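Local coordinates for demethyldecarbamoylnovobiocin O-methyltransferase (Streptomyces caeruleus, PDB 2WK1), which transfers a methyl group from S-adenosyl-L-methionine to the 4-hydroxyl of the noviose sugar in the penultimate step of novobiocin biosynthesis, at residues N105-W116 against D135-F144; I207-D218 against K233-D244. All blocks are in the same frame, centred on the assembly; numbering follows the deposited sequence. Where two conformers were deposited one is given.

Contact 1 of 2, residues N105-W116 against D135-F144; sequences NVPGDLVETGVW and DRTVWVADSF. With SAH (S-adenosyl-L-homocysteine), chain B.
Asp142 and Val115 meet where strands 109-113 and 138-142 end, the parallel pair of a beta-alpha-beta unit that, in the Rossmann-like fold of S-adenosylmethionine-dependent methyltransferases, cradles the cofactor. Asp142 OD2 accepts the Val115 backbone N through its anti lone pair (2.8 Å) and the ribose O3' of S-adenosyl-L-homocysteine at 2.6 Å. OD1 takes the ribose O2' and closes an Asx turn with Phe144 N, so four bonds fix the carboxylate. Val115 CG1 rests 3.8 Å from Val140 CG1, while Gly114 O receives the ligand's amino N. Behind this site a ladder of backbone bonds runs from Gly114 N to Ala141 O down to Leu110 N with Thr137 O. At the far end Asp109, its CG anti to the carbonyl carbon (chi1 -71°), spreads its two oxygens over two donors: OD1 meets Thr137 N, and OD2 meets Trp139 NE1 at 2.9 Å, in the plane of the indole but above that of the carboxylate. The guanidinium of Arg136 grips the chain before the strand. NH1 and NH2 converge on Val106 O, and NH1 also donates to Gly108 O, 2.8 Å away, on an in-plane lone pair.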
loop_
_atom_site.group_PDB
_atom_site.type_symbol
_atom_site.label_atom_id
_atom_site.label_comp_id
_atom_site.label_asym_id
_atom_site.label_seq_id
_atom_site.Cartn_x
_atom_site.Cartn_y
_atom_site.Cartn_z
ATOM N N ASN A 105 -26.507 7.437 8.501
ATOM C CA ASN A 105 -27.399 6.360 8.122
ATOM C C ASN A 105 -28.280 6.703 6.927
ATOM O O ASN A 105 -29.457 6.380 6.869
ATOM C CB ASN A 105 -28.234 5.951 9.334
ATOM C CG ASN A 105 -27.376 5.391 10.433
ATOM O OD1 ASN A 105 -26.688 4.386 10.235
ATOM N ND2 ASN A 105 -27.357 6.061 11.567
ATOM N N VAL A 106 -27.667 7.324 5.922
ATOM C CA VAL A 106 -28.369 7.559 4.666
ATOM C C VAL A 106 -28.442 6.231 3.917
ATOM O O VAL A 106 -27.399 5.606 3.690
ATOM C CB VAL A 106 -27.620 8.585 3.801
ATOM C CG1 VAL A 106 -28.252 8.730 2.401
ATOM C CG2 VAL A 106 -27.488 9.936 4.511
ATOM N N PRO A 107 -29.640 5.749 3.556
ATOM C CA PRO A 107 -29.705 4.423 2.936
ATOM C C PRO A 107 -29.102 4.395 1.538
ATOM O O PRO A 107 -29.180 5.386 0.780
ATOM C CB PRO A 107 -31.199 4.134 2.831
ATOM C CG PRO A 107 -31.887 5.351 3.170
ATOM C CD PRO A 107 -30.972 6.325 3.787
ATOM N N GLY A 108 -28.567 3.236 1.175
ATOM C CA GLY A 108 -28.216 2.972 -0.201
ATOM C C GLY A 108 -26.861 2.330 -0.426
ATOM O O GLY A 108 -25.985 2.315 0.450
ATOM N N ASP A 109 -26.726 1.812 -1.645
ATOM C CA ASP A 109 -25.479 1.246 -2.103
ATOM C C ASP A 109 -24.547 2.350 -2.612
ATOM O O ASP A 109 -24.887 3.547 -2.644
ATOM C CB ASP A 109 -25.758 0.202 -3.162
ATOM C CG ASP A 109 -26.388 -1.071 -2.595
ATOM O OD1 ASP A 109 -26.257 -1.336 -1.362
ATOM O OD2 ASP A 109 -26.994 -1.804 -3.422
ATOM N N LEU A 110 -23.337 1.937 -2.982
ATOM C CA LEU A 110 -22.329 2.835 -3.507
ATOM C C LEU A 110 -22.052 2.391 -4.947
ATOM O O LEU A 110 -22.024 1.185 -5.211
ATOM C CB LEU A 110 -21.043 2.712 -2.682
ATOM C CG LEU A 110 -21.174 2.864 -1.167
ATOM C CD1 LEU A 110 -19.815 2.685 -0.506
ATOM C CD2 LEU A 110 -21.818 4.180 -0.795
ATOM N N VAL A 111 -21.848 3.321 -5.872
ATOM C CA VAL A 111 -21.528 2.964 -7.245
ATOM C C VAL A 111 -20.521 3.895 -7.849
ATOM O O VAL A 111 -20.556 5.093 -7.570
ATOM C CB VAL A 111 -22.804 2.918 -8.109
ATOM C CG1 VAL A 111 -23.478 4.268 -8.191
ATOM C CG2 VAL A 111 -22.501 2.361 -9.515
ATOM N N GLU A 112 -19.636 3.358 -8.678
ATOM C CA GLU A 112 -18.837 4.144 -9.586
ATOM C C GLU A 112 -19.119 3.721 -11.003
ATOM O O GLU A 112 -19.117 2.522 -11.313
ATOM C CB GLU A 112 -17.344 3.998 -9.330
ATOM C CG GLU A 112 -16.593 5.092 -10.107
ATOM C CD GLU A 112 -15.089 5.099 -9.925
ATOM O OE1 GLU A 112 -14.535 3.996 -9.883
ATOM O OE2 GLU A 112 -14.475 6.210 -9.844
ATOM N N THR A 113 -19.428 4.699 -11.844
ATOM C CA THR A 113 -19.601 4.509 -13.266
ATOM C C THR A 113 -18.354 4.978 -13.988
ATOM O O THR A 113 -18.146 6.167 -14.172
ATOM C CB THR A 113 -20.884 5.188 -13.805
ATOM O OG1 THR A 113 -20.879 6.578 -13.487
ATOM C CG2 THR A 113 -22.109 4.568 -13.215
ATOM N N GLY A 114 -17.470 4.042 -14.315
ATOM C CA GLY A 114 -16.188 4.293 -14.946
ATOM C C GLY A 114 -15.107 4.079 -13.930
ATOM O O GLY A 114 -14.846 4.958 -13.113
ATOM N N VAL A 115 -14.466 2.914 -13.991
ATOM C CA VAL A 115 -13.640 2.440 -12.890
ATOM C C VAL A 115 -12.156 2.220 -13.211
ATOM O O VAL A 115 -11.357 2.092 -12.293
ATOM C CB VAL A 115 -14.235 1.156 -12.283
ATOM C CG1 VAL A 115 -15.743 1.340 -12.035
ATOM C CG2 VAL A 115 -13.918 -0.090 -13.124
ATOM N N TRP A 116 -11.804 2.121 -14.490
ATOM C CA TRP A 116 -10.411 1.861 -14.897
ATOM C C TRP A 116 -9.860 0.651 -14.135
ATOM O O TRP A 116 -10.457 -0.430 -14.231
ATOM C CB TRP A 116 -9.555 3.129 -14.742
ATOM C CG TRP A 116 -8.226 3.061 -15.386
ATOM C CD1 TRP A 116 -7.973 2.711 -16.678
ATOM C CD2 TRP A 116 -6.966 3.480 -14.831
ATOM N NE1 TRP A 116 -6.636 2.839 -16.958
ATOM C CE2 TRP A 116 -5.987 3.304 -15.846
ATOM C CE3 TRP A 116 -6.556 3.938 -13.571
ATOM C CZ2 TRP A 116 -4.648 3.611 -15.641
ATOM C CZ3 TRP A 116 -5.223 4.258 -13.386
ATOM C CH2 TRP A 116 -4.284 4.081 -14.410
ATOM N N ASP A 135 -24.258 -4.390 5.080
ATOM C CA ASP A 135 -25.559 -4.285 4.402
ATOM C C ASP A 135 -25.589 -3.262 3.261
ATOM O O ASP A 135 -26.648 -2.783 2.877
ATOM C CB ASP A 135 -26.682 -3.983 5.402
ATOM C CG ASP A 135 -26.559 -2.627 6.056
ATOM O OD1 ASP A 135 -25.505 -1.964 5.961
ATOM O OD2 ASP A 135 -27.543 -2.223 6.744
ATOM N N ARG A 136 -24.417 -2.931 2.737
ATOM C CA ARG A 136 -24.298 -2.111 1.524
ATOM C C ARG A 136 -23.385 -2.812 0.532
ATOM O O ARG A 136 -22.443 -3.496 0.921
ATOM C CB ARG A 136 -23.755 -0.715 1.823
ATOM C CG ARG A 136 -24.579 0.072 2.810
ATOM C CD ARG A 136 -23.898 1.350 3.128
ATOM N NE ARG A 136 -24.485 2.115 4.203
ATOM C CZ ARG A 136 -25.238 3.195 4.061
ATOM N NH1 ARG A 136 -25.608 3.643 2.871
ATOM N NH2 ARG A 136 -25.636 3.833 5.153
ATOM N N THR A 137 -23.683 -2.630 -0.749
ATOM C CA THR A 137 -22.909 -3.165 -1.846
ATOM C C THR A 137 -22.210 -2.034 -2.596
ATOM O O THR A 137 -22.741 -0.926 -2.708
ATOM C CB THR A 137 -23.838 -3.941 -2.807
ATOM O OG1 THR A 137 -24.402 -5.060 -2.097
ATOM C CG2 THR A 137 -23.154 -4.424 -4.076
ATOM N N VAL A 138 -21.007 -2.325 -3.066
ATOM C CA VAL A 138 -20.283 -1.493 -4.017
ATOM C C VAL A 138 -20.479 -2.056 -5.427
ATOM O O VAL A 138 -20.110 -3.210 -5.679
ATOM C CB VAL A 138 -18.778 -1.438 -3.693
ATOM C CG1 VAL A 138 -18.044 -0.549 -4.703
ATOM C CG2 VAL A 138 -18.558 -0.940 -2.265
ATOM N N TRP A 139 -21.067 -1.252 -6.311
ATOM C CA TRP A 139 -21.306 -1.578 -7.699
ATOM C C TRP A 139 -20.233 -0.973 -8.585
ATOM O O TRP A 139 -19.937 0.220 -8.518
ATOM C CB TRP A 139 -22.673 -1.096 -8.138
ATOM C CG TRP A 139 -23.823 -1.721 -7.404
ATOM C CD1 TRP A 139 -24.365 -1.298 -6.236
ATOM C CD2 TRP A 139 -24.548 -2.900 -7.782
ATOM N NE1 TRP A 139 -25.396 -2.118 -5.863
ATOM C CE2 TRP A 139 -25.532 -3.108 -6.791
ATOM C CE3 TRP A 139 -24.482 -3.771 -8.861
ATOM C CZ2 TRP A 139 -26.435 -4.162 -6.848
ATOM C CZ3 TRP A 139 -25.389 -4.838 -8.907
ATOM C CH2 TRP A 139 -26.337 -5.010 -7.919
ATOM N N VAL A 140 -19.627 -1.834 -9.389
ATOM C CA VAL A 140 -18.475 -1.527 -10.221
ATOM C C VAL A 140 -18.923 -1.568 -11.671
ATOM O O VAL A 140 -19.065 -2.649 -12.253
ATOM C CB VAL A 140 -17.322 -2.529 -9.956
ATOM C CG1 VAL A 140 -16.089 -2.188 -10.763
ATOM C CG2 VAL A 140 -16.992 -2.629 -8.467
ATOM N N ALA A 141 -19.243 -0.405 -12.243
ATOM C CA ALA A 141 -19.854 -0.304 -13.569
ATOM C C ALA A 141 -18.865 0.200 -14.606
ATOM O O ALA A 141 -18.319 1.307 -14.470
ATOM C CB ALA A 141 -21.087 0.580 -13.532
ATOM N N ASP A 142 -18.606 -0.597 -15.640
ATOM C CA ASP A 142 -17.663 -0.238 -16.674
ATOM C C ASP A 142 -17.890 -1.123 -17.877
ATOM O O ASP A 142 -18.382 -2.242 -17.761
ATOM C CB ASP A 142 -16.217 -0.440 -16.191
ATOM C CG ASP A 142 -15.226 0.415 -16.929
ATOM O OD1 ASP A 142 -14.843 0.094 -18.071
ATOM O OD2 ASP A 142 -14.860 1.477 -16.364
ATOM N N SER A 143 -17.472 -0.643 -19.040
ATOM C CA SER A 143 -17.397 -1.515 -20.206
ATOM C C SER A 143 -16.350 -2.617 -20.067
ATOM O O SER A 143 -16.474 -3.664 -20.690
ATOM C CB SER A 143 -17.069 -0.712 -21.450
ATOM O OG SER A 143 -15.740 -0.234 -21.347
ATOM N N PHE A 144 -15.317 -2.359 -19.271
ATOM C CA PHE A 144 -14.116 -3.166 -19.174
ATOM C C PHE A 144 -13.444 -3.292 -20.529
ATOM O O PHE A 144 -12.668 -4.198 -20.746
ATOM C CB PHE A 144 -14.412 -4.498 -18.471
ATOM C CG PHE A 144 -14.969 -4.308 -17.081
ATOM C CD1 PHE A 144 -14.129 -3.931 -16.041
ATOM C CD2 PHE A 144 -16.319 -4.476 -16.814
ATOM C CE1 PHE A 144 -14.616 -3.713 -14.778
ATOM C CE2 PHE A 144 -16.810 -4.294 -15.533
ATOM C CZ PHE A 144 -15.961 -3.894 -14.520
HETATM N N SAH B . -12.564 6.156 -11.781
HETATM C CA SAH B . -11.310 5.609 -12.404
HETATM C CB SAH B . -11.045 6.301 -13.742
HETATM C CG SAH B . -12.105 6.024 -14.798
HETATM S SD SAH B . -11.432 6.154 -16.460
HETATM C C SAH B . -10.168 5.665 -11.429
HETATM O O SAH B . -9.001 5.655 -11.840
HETATM O OXT SAH B . -10.408 5.624 -10.230
HETATM C "C5'" SAH B . -12.936 6.136 -17.454
HETATM C "C4'" SAH B . -13.644 4.764 -17.430
HETATM O "O4'" SAH B . -14.984 4.938 -17.953
HETATM C "C3'" SAH B . -12.961 3.669 -18.250
HETATM O "O3'" SAH B . -12.682 2.499 -17.460
HETATM C "C2'" SAH B . -13.985 3.390 -19.372
HETATM O "O2'" SAH B . -14.022 2.039 -19.835
HETATM C "C1'" SAH B . -15.320 3.784 -18.730
HETATM N N9 SAH B . -16.391 4.229 -19.624
HETATM C C8 SAH B . -16.504 5.477 -20.147
HETATM N N7 SAH B . -17.672 5.609 -20.822
HETATM C C5 SAH B . -18.323 4.425 -20.700
HETATM C C6 SAH B . -19.605 3.914 -21.115
HETATM N N6 SAH B . -20.423 4.671 -21.827
HETATM N N1 SAH B . -19.932 2.666 -20.762
HETATM C C2 SAH B . -19.125 1.904 -20.002
HETATM N N3 SAH B . -17.919 2.291 -19.572
HETATM C C4 SAH B . -17.513 3.540 -19.883
HETATM O O HOH W 1 -24.973 3.591 7.992
HETATM O O HOH W 2 -28.110 -0.821 0.613
HETATM O O HOH W 3 -26.894 -4.167 -1.271
#

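Contact 2 of 2, residues I207-D218 against K233-D244; sequences IDTLAVLRMDGD and KVSVGGYVIVDD. With SAH (S-adenosyl-L-homocysteine), chain B; EDO (1,2-ethanediol), chain F.
Neighbouring parallel strands of the central methyltransferase sheet, joined through helix 220-230, carry just beyond their C-terminal ends the acidic site predicted to bind magnesium through Asp216, Asp243 and Asp244. No metal is modelled here. Arg214 holds the first two of these together: NH2 donates to the anti lone pair of Asp243 OD1 at 2.7 Å, nearly straight (172°), with the guanidinium and carboxylate planes turned 73° apart, and NH1 reaches Asp216 OD2 at 3.1 Å. Both oxygens lie in the guanidinium plane. With CG opposite the backbone N (chi1 -174°) and the chain extended to NE, the group passes Ile241 CG2. Glu112 forms a further salt bridge with Arg214, and Arg90 does so with Asp243. The positive charges probably offset the closeness of the two carboxylates, whose Asp216 OD1 and Asp243 OD2 stand 3.1 Å apart. Asp216 OD2 also accepts the amino N of S-adenosyl-L-homocysteine (2.8 Å), tying the acidic cluster to the cofactor.

Backbone bonds from Tyr239 N to Ala211 O through Asp243 N to Met215 O hold the two strands in parallel register. On the sheet face opposite Arg214 and Ile241, Met215 bends at its thioether and sets CE 3.8 Å from Val242 CG2. Further back, the Leu213 side chain crosses that of Val234 at about a right angle. The chain breaks its strand near Ala211, matched across the pair by a type II turn from Ser235 to Gly238. At the N-terminal end of the pair, Lys233, its chain bent at the last torsion, sends NZ to Ile207 O, 3.0 Å away.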
loop_
_atom_site.group_PDB
_atom_site.type_symbol
_atom_site.label_atom_id
_atom_site.label_comp_id
_atom_site.label_asym_id
_atom_site.label_seq_id
_atom_site.Cartn_x
_atom_site.Cartn_y
_atom_site.Cartn_z
ATOM N N ILE A 207 -30.266 -2.112 -8.815
ATOM C CA ILE A 207 -29.936 -1.259 -7.698
ATOM C C ILE A 207 -31.232 -0.584 -7.287
ATOM O O ILE A 207 -31.930 -0.013 -8.107
ATOM C CB ILE A 207 -28.899 -0.205 -8.078
ATOM C CG1 ILE A 207 -27.614 -0.844 -8.643
ATOM C CG2 ILE A 207 -28.608 0.693 -6.867
ATOM C CD1 ILE A 207 -26.666 0.140 -9.278
ATOM N N ASP A 208 -31.541 -0.655 -6.010
ATOM C CA ASP A 208 -32.734 -0.062 -5.457
ATOM C C ASP A 208 -32.489 1.423 -5.103
ATOM O O ASP A 208 -33.167 2.329 -5.574
ATOM C CB ASP A 208 -33.097 -0.885 -4.215
ATOM C CG ASP A 208 -34.313 -0.387 -3.500
ATOM O OD1 ASP A 208 -35.057 0.433 -4.062
ATOM O OD2 ASP A 208 -34.522 -0.853 -2.357
ATOM N N THR A 209 -31.508 1.661 -4.257
ATOM C CA THR A 209 -31.202 3.000 -3.844
ATOM C C THR A 209 -29.716 3.139 -3.695
ATOM O O THR A 209 -28.983 2.177 -3.445
ATOM C CB THR A 209 -31.863 3.457 -1.907
ATOM O OG1 THR A 209 -31.254 2.480 -1.387
ATOM C CG2 THR A 209 -33.099 2.162 -2.078
ATOM N N LEU A 210 -29.286 4.389 -3.853
ATOM C CA LEU A 210 -27.869 4.753 -3.818
ATOM C C LEU A 210 -27.633 5.837 -2.778
ATOM O O LEU A 210 -28.368 6.831 -2.704
ATOM C CB LEU A 210 -27.425 5.296 -5.179
ATOM C CG LEU A 210 -27.324 4.277 -6.311
ATOM C CD1 LEU A 210 -27.111 4.980 -7.633
ATOM C CD2 LEU A 210 -26.241 3.245 -5.989
ATOM N N ALA A 211 -26.594 5.645 -1.982
ATOM C CA ALA A 211 -26.111 6.674 -1.076
ATOM C C ALA A 211 -24.996 7.515 -1.684
ATOM O O ALA A 211 -24.875 8.711 -1.359
ATOM C CB ALA A 211 -25.691 6.052 0.251
ATOM N N VAL A 212 -24.164 6.931 -2.550
ATOM C CA VAL A 212 -23.125 7.683 -3.270
ATOM C C VAL A 212 -23.119 7.211 -4.711
ATOM O O VAL A 212 -23.008 6.015 -4.973
ATOM C CB VAL A 212 -21.712 7.524 -2.647
ATOM C CG1 VAL A 212 -20.690 8.319 -3.470
ATOM C CG2 VAL A 212 -21.682 7.957 -1.168
ATOM N N LEU A 213 -23.218 8.162 -5.632
ATOM C CA LEU A 213 -23.096 7.945 -7.072
ATOM C C LEU A 213 -21.864 8.689 -7.537
ATOM O O LEU A 213 -21.874 9.894 -7.530
ATOM C CB LEU A 213 -24.330 8.488 -7.765
ATOM C CG LEU A 213 -24.348 8.623 -9.282
ATOM C CD1 LEU A 213 -23.958 7.296 -9.945
ATOM C CD2 LEU A 213 -25.707 9.170 -9.761
ATOM N N ARG A 214 -20.802 7.971 -7.903
ATOM C CA ARG A 214 -19.565 8.590 -8.411
ATOM C C ARG A 214 -19.508 8.368 -9.913
ATOM O O ARG A 214 -19.593 7.245 -10.374
ATOM C CB ARG A 214 -18.322 8.064 -7.724
ATOM C CG ARG A 214 -17.078 8.830 -8.173
ATOM C CD ARG A 214 -15.795 8.433 -7.426
ATOM N NE ARG A 214 -14.862 9.542 -7.481
ATOM C CZ ARG A 214 -14.180 9.891 -8.572
ATOM N NH1 ARG A 214 -14.124 9.073 -9.610
ATOM N NH2 ARG A 214 -13.535 11.032 -8.599
ATOM N N MET A 215 -19.405 9.449 -10.660
ATOM C CA MET A 215 -19.436 9.429 -12.114
ATOM C C MET A 215 -18.066 9.767 -12.655
ATOM O O MET A 215 -17.528 10.844 -12.349
ATOM C CB MET A 215 -20.478 10.420 -12.625
ATOM C CG MET A 215 -21.865 10.231 -12.005
ATOM S SD MET A 215 -23.123 11.122 -12.893
ATOM C CE MET A 215 -22.465 12.741 -12.776
ATOM N N ASP A 216 -17.508 8.894 -13.482
ATOM C CA ASP A 216 -16.184 9.093 -14.061
ATOM C C ASP A 216 -16.133 8.417 -15.424
ATOM O O ASP A 216 -15.259 7.569 -15.683
ATOM C CB ASP A 216 -15.134 8.494 -13.124
ATOM C CG ASP A 216 -13.716 9.025 -13.365
ATOM O OD1 ASP A 216 -13.445 9.648 -14.422
ATOM O OD2 ASP A 216 -12.856 8.808 -12.468
ATOM N N GLY A 217 -17.054 8.799 -16.290
ATOM C CA GLY A 217 -17.185 8.190 -17.609
ATOM C C GLY A 217 -16.708 9.012 -18.786
ATOM O O GLY A 217 -16.904 8.603 -19.924
ATOM N N ASP A 218 -16.104 10.176 -18.524
ATOM C CA ASP A 218 -15.364 10.991 -19.512
ATOM C C ASP A 218 -16.108 11.663 -20.672
ATOM O O ASP A 218 -15.570 12.596 -21.229
ATOM C CB ASP A 218 -14.186 10.188 -20.088
ATOM C CG ASP A 218 -13.000 10.107 -19.142
ATOM O OD1 ASP A 218 -12.679 11.101 -18.439
ATOM O OD2 ASP A 218 -12.387 9.028 -19.099
ATOM N N LYS A 233 -32.276 7.169 -8.142
ATOM C CA LYS A 233 -32.047 6.219 -7.052
ATOM C C LYS A 233 -31.341 6.831 -5.848
ATOM O O LYS A 233 -31.274 6.202 -4.793
ATOM C CB LYS A 233 -31.195 5.061 -7.554
ATOM C CG LYS A 233 -31.821 4.312 -8.691
ATOM C CD LYS A 233 -30.973 3.111 -9.089
ATOM C CE LYS A 233 -31.420 2.468 -10.389
ATOM N NZ LYS A 233 -32.791 1.894 -10.259
ATOM N N VAL A 234 -30.801 8.049 -5.992
ATOM C CA VAL A 234 -29.995 8.649 -4.936
ATOM C C VAL A 234 -30.888 9.143 -3.796
ATOM O O VAL A 234 -31.823 9.951 -3.996
ATOM C CB VAL A 234 -29.092 9.787 -5.479
ATOM C CG1 VAL A 234 -28.331 10.475 -4.346
ATOM C CG2 VAL A 234 -28.096 9.217 -6.471
ATOM N N SER A 235 -30.605 8.652 -2.595
ATOM C CA SER A 235 -31.346 9.028 -1.415
ATOM C C SER A 235 -31.132 10.493 -1.036
ATOM O O SER A 235 -30.088 11.080 -1.273
ATOM C CB SER A 235 -30.867 8.192 -0.234
ATOM O OG SER A 235 -31.113 6.832 -0.480
ATOM N N VAL A 236 -32.116 11.062 -0.351
ATOM C CA VAL A 236 -31.921 12.360 0.273
ATOM C C VAL A 236 -30.835 12.200 1.323
ATOM O O VAL A 236 -30.874 11.276 2.169
ATOM C CB VAL A 236 -33.230 12.861 0.897
ATOM C CG1 VAL A 236 -32.991 14.127 1.729
ATOM C CG2 VAL A 236 -34.244 13.103 -0.201
ATOM N N GLY A 237 -29.839 13.086 1.273
ATOM C CA GLY A 237 -28.659 12.995 2.111
ATOM C C GLY A 237 -27.478 12.357 1.408
ATOM O O GLY A 237 -26.378 12.421 1.919
ATOM N N GLY A 238 -27.735 11.737 0.256
ATOM C CA GLY A 238 -26.682 11.090 -0.519
ATOM C C GLY A 238 -25.949 12.074 -1.396
ATOM O O GLY A 238 -26.283 13.255 -1.458
ATOM N N TYR A 239 -24.905 11.580 -2.036
ATOM C CA TYR A 239 -23.984 12.397 -2.796
ATOM C C TYR A 239 -23.833 11.948 -4.221
ATOM O O TYR A 239 -23.827 10.747 -4.497
ATOM C CB TYR A 239 -22.598 12.356 -2.142
ATOM C CG TYR A 239 -22.533 12.989 -0.779
ATOM C CD1 TYR A 239 -22.316 14.349 -0.627
ATOM C CD2 TYR A 239 -22.676 12.240 0.370
ATOM C CE1 TYR A 239 -22.272 14.924 0.645
ATOM C CE2 TYR A 239 -22.645 12.810 1.625
ATOM C CZ TYR A 239 -22.408 14.148 1.764
ATOM O OH TYR A 239 -22.353 14.764 3.016
ATOM N N VAL A 240 -23.682 12.919 -5.110
ATOM C CA VAL A 240 -23.272 12.712 -6.488
ATOM C C VAL A 240 -21.937 13.368 -6.686
ATOM O O VAL A 240 -21.777 14.565 -6.422
ATOM C CB VAL A 240 -24.276 13.270 -7.488
ATOM C CG1 VAL A 240 -23.795 13.034 -8.920
ATOM C CG2 VAL A 240 -25.683 12.691 -7.227
ATOM N N ILE A 241 -20.959 12.582 -7.106
ATOM C CA ILE A 241 -19.597 13.056 -7.339
ATOM C C ILE A 241 -19.330 13.053 -8.858
ATOM O O ILE A 241 -19.568 12.041 -9.505
ATOM C CB ILE A 241 -18.555 12.178 -6.623
ATOM C CG1 ILE A 241 -18.767 12.148 -5.098
ATOM C CG2 ILE A 241 -17.146 12.589 -7.024
ATOM C CD1 ILE A 241 -18.057 11.018 -4.396
ATOM N N VAL A 242 -18.834 14.161 -9.384
ATOM C CA VAL A 242 -18.509 14.305 -10.799
ATOM C C VAL A 242 -16.996 14.438 -10.884
ATOM O O VAL A 242 -16.423 15.467 -10.474
ATOM C CB VAL A 242 -19.162 15.563 -11.405
ATOM C CG1 VAL A 242 -18.892 15.622 -12.861
ATOM C CG2 VAL A 242 -20.668 15.625 -11.086
ATOM N N ASP A 243 -16.334 13.434 -11.435
ATOM C CA ASP A 243 -14.888 13.392 -11.435
ATOM C C ASP A 243 -14.246 14.521 -12.216
ATOM O O ASP A 243 -13.249 15.096 -11.769
ATOM C CB ASP A 243 -14.400 12.060 -12.012
ATOM C CG ASP A 243 -12.888 11.977 -12.047
ATOM O OD1 ASP A 243 -12.315 11.696 -10.959
ATOM O OD2 ASP A 243 -12.290 12.237 -13.126
ATOM N N ASP A 244 -14.792 14.781 -13.398
ATOM C CA ASP A 244 -14.145 15.597 -14.447
ATOM C C ASP A 244 -15.211 16.584 -14.866
ATOM O O ASP A 244 -15.993 16.317 -15.771
ATOM C CB ASP A 244 -13.735 14.685 -15.636
ATOM C CG ASP A 244 -12.700 15.304 -16.592
ATOM O OD1 ASP A 244 -12.230 16.428 -16.385
ATOM O OD2 ASP A 244 -12.334 14.602 -17.569
HETATM N N SAH B . -12.564 6.156 -11.781
HETATM C CA SAH B . -11.310 5.609 -12.404
HETATM C CB SAH B . -11.045 6.301 -13.742
HETATM C CG SAH B . -12.105 6.024 -14.798
HETATM S SD SAH B . -11.432 6.154 -16.460
HETATM C C SAH B . -10.168 5.665 -11.429
HETATM O O SAH B . -9.001 5.655 -11.840
HETATM O OXT SAH B . -10.408 5.624 -10.230
HETATM C "C5'" SAH B . -12.936 6.136 -17.454
HETATM C "C4'" SAH B . -13.644 4.764 -17.430
HETATM O "O4'" SAH B . -14.984 4.938 -17.953
HETATM C "C3'" SAH B . -12.961 3.669 -18.250
HETATM O "O3'" SAH B . -12.682 2.499 -17.460
HETATM C "C2'" SAH B . -13.985 3.390 -19.372
HETATM O "O2'" SAH B . -14.022 2.039 -19.835
HETATM C "C1'" SAH B . -15.320 3.784 -18.730
HETATM N N9 SAH B . -16.391 4.229 -19.624
HETATM C C8 SAH B . -16.504 5.477 -20.147
HETATM N N7 SAH B . -17.672 5.609 -20.822
HETATM C C5 SAH B . -18.323 4.425 -20.700
HETATM C C6 SAH B . -19.605 3.914 -21.115
HETATM N N6 SAH B . -20.423 4.671 -21.827
HETATM N N1 SAH B . -19.932 2.666 -20.762
HETATM C C2 SAH B . -19.125 1.904 -20.002
HETATM N N3 SAH B . -17.919 2.291 -19.572
HETATM C C4 SAH B . -17.513 3.540 -19.883
HETATM C C1 EDO F . -18.928 12.097 -15.143
HETATM O O1 EDO F . -19.162 10.883 -15.950
HETATM C C2 EDO F . -17.865 13.074 -15.684
HETATM O O2 EDO F . -16.627 12.918 -14.950
HETATM O O HOH W 4 -10.485 10.244 -13.564
HETATM O O HOH W 5 -13.074 13.642 -20.295
#

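Overall arrangement
Contacts 1 and 2 are successive slices of one sheet, their centres about 8 Å apart, with strand 109-113 of the first lying directly beside strand 210-215 of the second. Asp109 O and Ala211 N, 2.8 Å apart, probably form one of the backbone bonds across this seam; Pro107 O and Ser235 OG, at 2.7 Å, probably join the two contacts near their N-terminal ends. At the opposite, C-terminal ends both reach S-adenosyl-L-homocysteine: contact 1 takes the ribose, contact 2 brings the predicted magnesium site, and the ligand's amino group is shared between them. Near this ligand end of the seam Thr113 OG1 packs against Met215 CA, 3.5 Å away.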